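Nitrite oxidoreductase subunit A (Kuenenia stuttgartiensis, PDB 7B04) is the molybdenum-containing subunit of an oxidoreductase, similar to NarG, and holds two MD1 molecules and an iron-sulfur cluster. Local coordinates at residues Thr356-Asp368 with Leu482-Ile494. Residues are numbered along the deposited sequence; the frame is centred on the assembly and turned at random.
Sequences TALFLGITKILID and LEMYKIHLRDYDI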
loop_
_atom_site.group_PDB
_atom_site.type_symbol
_atom_site.label_atom_id
_atom_site.label_comp_id
_atom_site.label_asym_id
_atom_site.label_seq_id
_atom_site.Cartn_x
_atom_site.Cartn_y
_atom_site.Cartn_z
ATOM N N THR B 356 1.701 -13.757 -25.774
ATOM C CA THR B 356 1.326 -13.626 -27.179
ATOM C C THR B 356 0.833 -14.955 -27.728
ATOM O O THR B 356 -0.177 -15.005 -28.439
ATOM C CB THR B 356 2.503 -13.113 -28.012
ATOM O OG1 THR B 356 2.946 -11.851 -27.500
ATOM C CG2 THR B 356 2.084 -12.943 -29.468
ATOM N N ALA B 357 1.524 -16.045 -27.390
ATOM C CA ALA B 357 1.115 -17.358 -27.871
ATOM C C ALA B 357 -0.273 -17.729 -27.363
ATOM O O ALA B 357 -1.093 -18.262 -28.118
ATOM C CB ALA B 357 2.142 -18.408 -27.451
ATOM N N LEU B 358 -0.565 -17.425 -26.093
ATOM C CA LEU B 358 -1.848 -17.808 -25.510
ATOM C C LEU B 358 -3.011 -17.191 -26.275
ATOM O O LEU B 358 -3.969 -17.882 -26.635
ATOM C CB LEU B 358 -1.897 -17.397 -24.039
ATOM C CG LEU B 358 -3.219 -17.666 -23.317
ATOM C CD1 LEU B 358 -3.497 -19.159 -23.234
ATOM C CD2 LEU B 358 -3.222 -17.037 -21.932
ATOM N N PHE B 359 -2.940 -15.887 -26.541
ATOM C CA PHE B 359 -4.019 -15.219 -27.255
ATOM C C PHE B 359 -4.016 -15.547 -28.742
ATOM O O PHE B 359 -5.061 -15.425 -29.392
ATOM C CB PHE B 359 -3.942 -13.710 -27.033
ATOM C CG PHE B 359 -4.358 -13.286 -25.655
ATOM C CD1 PHE B 359 -5.689 -13.042 -25.366
ATOM C CD2 PHE B 359 -3.421 -13.156 -24.644
ATOM C CE1 PHE B 359 -6.078 -12.660 -24.096
ATOM C CE2 PHE B 359 -3.804 -12.777 -23.371
ATOM C CZ PHE B 359 -5.134 -12.527 -23.097
ATOM N N LEU B 360 -2.869 -15.948 -29.298
ATOM C CA LEU B 360 -2.864 -16.476 -30.656
ATOM C C LEU B 360 -3.591 -17.813 -30.716
ATOM O O LEU B 360 -4.335 -18.080 -31.667
ATOM C CB LEU B 360 -1.429 -16.623 -31.165
ATOM C CG LEU B 360 -0.674 -15.344 -31.533
ATOM C CD1 LEU B 360 0.793 -15.644 -31.802
ATOM C CD2 LEU B 360 -1.313 -14.668 -32.732
ATOM N N GLY B 361 -3.383 -18.664 -29.710
ATOM C CA GLY B 361 -4.120 -19.917 -29.649
ATOM C C GLY B 361 -5.613 -19.703 -29.493
ATOM O O GLY B 361 -6.419 -20.443 -30.063
ATOM N N ILE B 362 -6.004 -18.687 -28.721
ATOM C CA ILE B 362 -7.422 -18.384 -28.558
ATOM C C ILE B 362 -7.986 -17.788 -29.841
ATOM O O ILE B 362 -9.133 -18.059 -30.218
ATOM C CB ILE B 362 -7.632 -17.450 -27.351
ATOM C CG1 ILE B 362 -7.193 -18.144 -26.061
ATOM C CG2 ILE B 362 -9.087 -17.018 -27.248
ATOM C CD1 ILE B 362 -7.148 -17.228 -24.859
ATOM N N THR B 363 -7.187 -16.976 -30.539
ATOM C CA THR B 363 -7.614 -16.449 -31.830
ATOM C C THR B 363 -7.843 -17.577 -32.829
ATOM O O THR B 363 -8.790 -17.530 -33.623
ATOM C CB THR B 363 -6.575 -15.461 -32.365
ATOM O OG1 THR B 363 -6.371 -14.417 -31.407
ATOM C CG2 THR B 363 -7.040 -14.850 -33.679
ATOM N N LYS B 364 -6.987 -18.601 -32.799
ATOM C CA LYS B 364 -7.176 -19.751 -33.678
ATOM C C LYS B 364 -8.483 -20.470 -33.371
ATOM O O LYS B 364 -9.197 -20.894 -34.287
ATOM C CB LYS B 364 -5.993 -20.711 -33.548
ATOM C CG LYS B 364 -6.171 -22.008 -34.316
ATOM C CD LYS B 364 -4.945 -22.896 -34.202
ATOM C CE LYS B 364 -5.237 -24.293 -34.718
ATOM N NZ LYS B 364 -5.585 -24.278 -36.166
ATOM N N ILE B 365 -8.813 -20.617 -32.086
ATOM C CA ILE B 365 -10.067 -21.262 -31.712
ATOM C C ILE B 365 -11.257 -20.425 -32.171
ATOM O O ILE B 365 -12.296 -20.963 -32.568
ATOM C CB ILE B 365 -10.100 -21.523 -30.195
ATOM C CG1 ILE B 365 -8.957 -22.454 -29.785
ATOM C CG2 ILE B 365 -11.436 -22.122 -29.776
ATOM C CD1 ILE B 365 -8.763 -22.563 -28.287
ATOM N N LEU B 366 -11.124 -19.097 -32.132
ATOM C CA LEU B 366 -12.228 -18.237 -32.548
ATOM C C LEU B 366 -12.470 -18.305 -34.050
ATOM O O LEU B 366 -13.595 -18.070 -34.504
ATOM C CB LEU B 366 -11.961 -16.794 -32.123
ATOM C CG LEU B 366 -12.010 -16.532 -30.619
ATOM C CD1 LEU B 366 -11.567 -15.114 -30.326
ATOM C CD2 LEU B 366 -13.406 -16.792 -30.073
ATOM N N ILE B 367 -11.444 -18.634 -34.833
ATOM C CA ILE B 367 -11.537 -18.569 -36.286
ATOM C C ILE B 367 -11.836 -19.949 -36.856
ATOM O O ILE B 367 -12.520 -20.074 -37.879
ATOM C CB ILE B 367 -10.248 -17.973 -36.889
ATOM C CG1 ILE B 367 -10.074 -16.525 -36.430
ATOM C CG2 ILE B 367 -10.271 -18.044 -38.415
ATOM C CD1 ILE B 367 -8.742 -15.916 -36.807
ATOM N N ASP B 368 -11.335 -21.001 -36.203
ATOM C CA ASP B 368 -11.650 -22.358 -36.654
ATOM C C ASP B 368 -13.143 -22.653 -36.556
ATOM O O ASP B 368 -13.720 -23.287 -37.446
ATOM C CB ASP B 368 -10.858 -23.376 -35.833
ATOM C CG ASP B 368 -9.390 -23.436 -36.226
ATOM O OD1 ASP B 368 -8.883 -22.459 -36.824
ATOM O OD2 ASP B 368 -8.730 -24.446 -35.921
ATOM N N LEU B 482 -6.980 -12.371 -43.087
ATOM C CA LEU B 482 -7.565 -13.489 -42.359
ATOM C C LEU B 482 -7.094 -14.819 -42.933
ATOM O O LEU B 482 -6.780 -15.751 -42.181
ATOM C CB LEU B 482 -9.090 -13.390 -42.396
ATOM C CG LEU B 482 -9.865 -14.042 -41.253
ATOM C CD1 LEU B 482 -11.162 -13.291 -41.005
ATOM C CD2 LEU B 482 -10.146 -15.499 -41.559
ATOM N N GLU B 483 -7.044 -14.932 -44.264
ATOM C CA GLU B 483 -6.443 -16.114 -44.871
ATOM C C GLU B 483 -4.989 -16.265 -44.443
ATOM O O GLU B 483 -4.552 -17.367 -44.095
ATOM C CB GLU B 483 -6.559 -16.061 -46.394
ATOM C CG GLU B 483 -7.923 -16.489 -46.926
ATOM C CD GLU B 483 -8.195 -17.972 -46.741
ATOM O OE1 GLU B 483 -7.234 -18.769 -46.774
ATOM O OE2 GLU B 483 -9.375 -18.340 -46.556
ATOM N N MET B 484 -4.255 -15.162 -44.520
ATOM C CA MET B 484 -2.842 -15.176 -44.096
ATOM C C MET B 484 -2.835 -15.514 -42.607
ATOM O O MET B 484 -1.997 -16.303 -42.186
ATOM C CB MET B 484 -2.167 -13.830 -44.348
ATOM C CG MET B 484 -1.993 -13.504 -45.812
ATOM S SD MET B 484 -0.666 -12.346 -46.166
ATOM C CE MET B 484 0.545 -13.417 -46.919
ATOM N N TYR B 485 -3.778 -14.989 -41.833
ATOM C CA TYR B 485 -3.774 -15.365 -40.397
ATOM C C TYR B 485 -4.063 -16.861 -40.235
ATOM O O TYR B 485 -3.466 -17.492 -39.369
ATOM C CB TYR B 485 -4.616 -14.418 -39.546
ATOM C CG TYR B 485 -3.797 -13.407 -38.789
ATOM C CD1 TYR B 485 -3.172 -13.723 -37.600
ATOM C CD2 TYR B 485 -3.615 -12.140 -39.287
ATOM C CE1 TYR B 485 -2.408 -12.801 -36.914
ATOM C CE2 TYR B 485 -2.848 -11.209 -38.617
ATOM C CZ TYR B 485 -2.240 -11.537 -37.429
ATOM O OH TYR B 485 -1.493 -10.593 -36.802
ATOM N N LYS B 486 -4.948 -17.404 -41.067
ATOM C CA LYS B 486 -5.335 -18.834 -41.039
ATOM C C LYS B 486 -4.084 -19.683 -41.252
ATOM O O LYS B 486 -3.993 -20.731 -40.653
ATOM C CB LYS B 486 -6.287 -19.084 -42.208
ATOM C CG LYS B 486 -7.738 -19.343 -41.852
ATOM C CD LYS B 486 -8.610 -19.330 -43.075
ATOM C CE LYS B 486 -10.073 -19.108 -42.781
ATOM N NZ LYS B 486 -10.646 -18.084 -43.678
ATOM N N ILE B 487 -3.192 -19.263 -42.137
ATOM C CA ILE B 487 -1.944 -19.979 -42.334
ATOM C C ILE B 487 -0.942 -19.621 -41.249
ATOM O O ILE B 487 -0.069 -20.431 -40.918
ATOM C CB ILE B 487 -1.409 -19.738 -43.758
ATOM C CG1 ILE B 487 -2.597 -19.604 -44.713
ATOM C CG2 ILE B 487 -0.579 -20.921 -44.197
ATOM C CD1 ILE B 487 -2.245 -19.528 -46.180
ATOM N N HIS B 488 -1.018 -18.412 -40.693
ATOM C CA HIS B 488 -0.098 -18.067 -39.609
ATOM C C HIS B 488 -0.404 -18.882 -38.358
ATOM O O HIS B 488 0.510 -19.294 -37.638
ATOM C CB HIS B 488 -0.168 -16.574 -39.273
ATOM C CG HIS B 488 0.833 -16.143 -38.242
ATOM N ND1 HIS B 488 2.154 -16.539 -38.272
ATOM C CD2 HIS B 488 0.696 -15.376 -37.133
ATOM C CE1 HIS B 488 2.790 -16.015 -37.241
ATOM N NE2 HIS B 488 1.928 -15.307 -36.533
ATOM N N LEU B 489 -1.684 -19.137 -38.088
ATOM C CA LEU B 489 -2.107 -19.760 -36.841
ATOM C C LEU B 489 -1.934 -21.275 -36.821
ATOM O O LEU B 489 -2.328 -21.905 -35.827
ATOM C CB LEU B 489 -3.573 -19.410 -36.584
ATOM C CG LEU B 489 -3.885 -17.957 -36.231
ATOM C CD1 LEU B 489 -5.379 -17.665 -36.345
ATOM C CD2 LEU B 489 -3.387 -17.648 -34.832
ATOM N N ARG B 490 -1.344 -21.870 -37.860
ATOM C CA ARG B 490 -1.106 -23.313 -37.856
ATOM C C ARG B 490 -0.039 -23.724 -36.849
ATOM O O ARG B 490 0.016 -24.896 -36.457
ATOM C CB ARG B 490 -0.707 -23.785 -39.255
ATOM N N ASP B 491 0.841 -22.800 -36.465
ATOM C CA ASP B 491 1.859 -23.057 -35.455
ATOM C C ASP B 491 1.347 -22.863 -34.040
ATOM O O ASP B 491 2.100 -23.072 -33.083
ATOM C CB ASP B 491 3.081 -22.178 -35.682
ATOM C CG ASP B 491 3.700 -22.409 -37.041
ATOM O OD1 ASP B 491 3.114 -23.166 -37.847
ATOM O OD2 ASP B 491 4.783 -21.863 -37.297
ATOM N N TYR B 492 0.107 -22.432 -33.889
ATOM C CA TYR B 492 -0.475 -22.147 -32.592
ATOM C C TYR B 492 -1.652 -23.071 -32.317
ATOM O O TYR B 492 -2.700 -22.661 -31.796
ATOM C CB TYR B 492 -0.840 -20.674 -32.513
ATOM C CG TYR B 492 0.439 -19.874 -32.554
ATOM C CD1 TYR B 492 1.141 -19.613 -31.388
ATOM C CD2 TYR B 492 1.005 -19.482 -33.760
ATOM C CE1 TYR B 492 2.329 -18.926 -31.417
ATOM C CE2 TYR B 492 2.199 -18.797 -33.797
ATOM C CZ TYR B 492 2.857 -18.520 -32.620
ATOM O OH TYR B 492 4.053 -17.833 -32.630
ATOM N N ASP B 493 -1.469 -24.344 -32.676
ATOM C CA ASP B 493 -2.433 -25.374 -32.323
ATOM C C ASP B 493 -2.541 -25.486 -30.810
ATOM O O ASP B 493 -1.603 -25.170 -30.068
ATOM C CB ASP B 493 -2.023 -26.727 -32.934
ATOM C CG ASP B 493 -0.709 -27.254 -32.386
ATOM O OD1 ASP B 493 0.294 -26.522 -32.487
ATOM O OD2 ASP B 493 -0.667 -28.401 -31.890
ATOM N N ILE B 494 -3.706 -25.956 -30.364
ATOM C CA ILE B 494 -4.043 -25.946 -28.942
ATOM C C ILE B 494 -3.001 -26.701 -28.134
ATOM O O ILE B 494 -2.708 -26.341 -26.988
ATOM C CB ILE B 494 -5.458 -26.524 -28.719
ATOM C CG1 ILE B 494 -6.491 -25.781 -29.574
ATOM C CG2 ILE B 494 -5.843 -26.443 -27.258
ATOM C CD1 ILE B 494 -7.856 -26.455 -29.627
#
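Leu360, Lys364 and Ile367 of helix 355-368 pack against Leu489 and Tyr492 in a buried, mainly apolar contact within the molybdopterin oxidoreductase family region. The helix follows strand 346-347, an outer strand of the parallel five-stranded sheet. Its partner is helix 481-488 and the short 3-10 segment and turn that follow, before helix 494-501. The two backbones come closest at Gly361 and Tyr492, whose CA atoms are 5.2 Å apart.

Leu360 makes a CH-pi contact with Tyr492. Leu360 CD1 lies over one face of the Tyr492 ring, 3.8 Å from the centroid and 17° off the ring normal. Ala357 CB meets the edge of the same ring near CE1. Beyond the ring, Tyr492 OH is hydrogen-bonded to His847 N.

Lys364, partly exposed, lies along the turn at residues 489-493. Its CG is anti to the backbone N (chi1 174°), and its chain runs extended before bending at the last torsion. Lys364 CD sits near the backbone carbonyls of Leu489 and Tyr492. NZ forms a salt bridge with Asp368 in its own helix.

Leu489 lies across about two turns of the helix, from Leu360 to Ile367. Leu489 CD2 sits by Leu360 O. Leu489 CD1 meets Ile367 CD1 at 3.8 Å, the two side chains crossing at about a right angle. Ile367 CG2 extends the apolar patch to Leu482 CD2, 4.0 Å away.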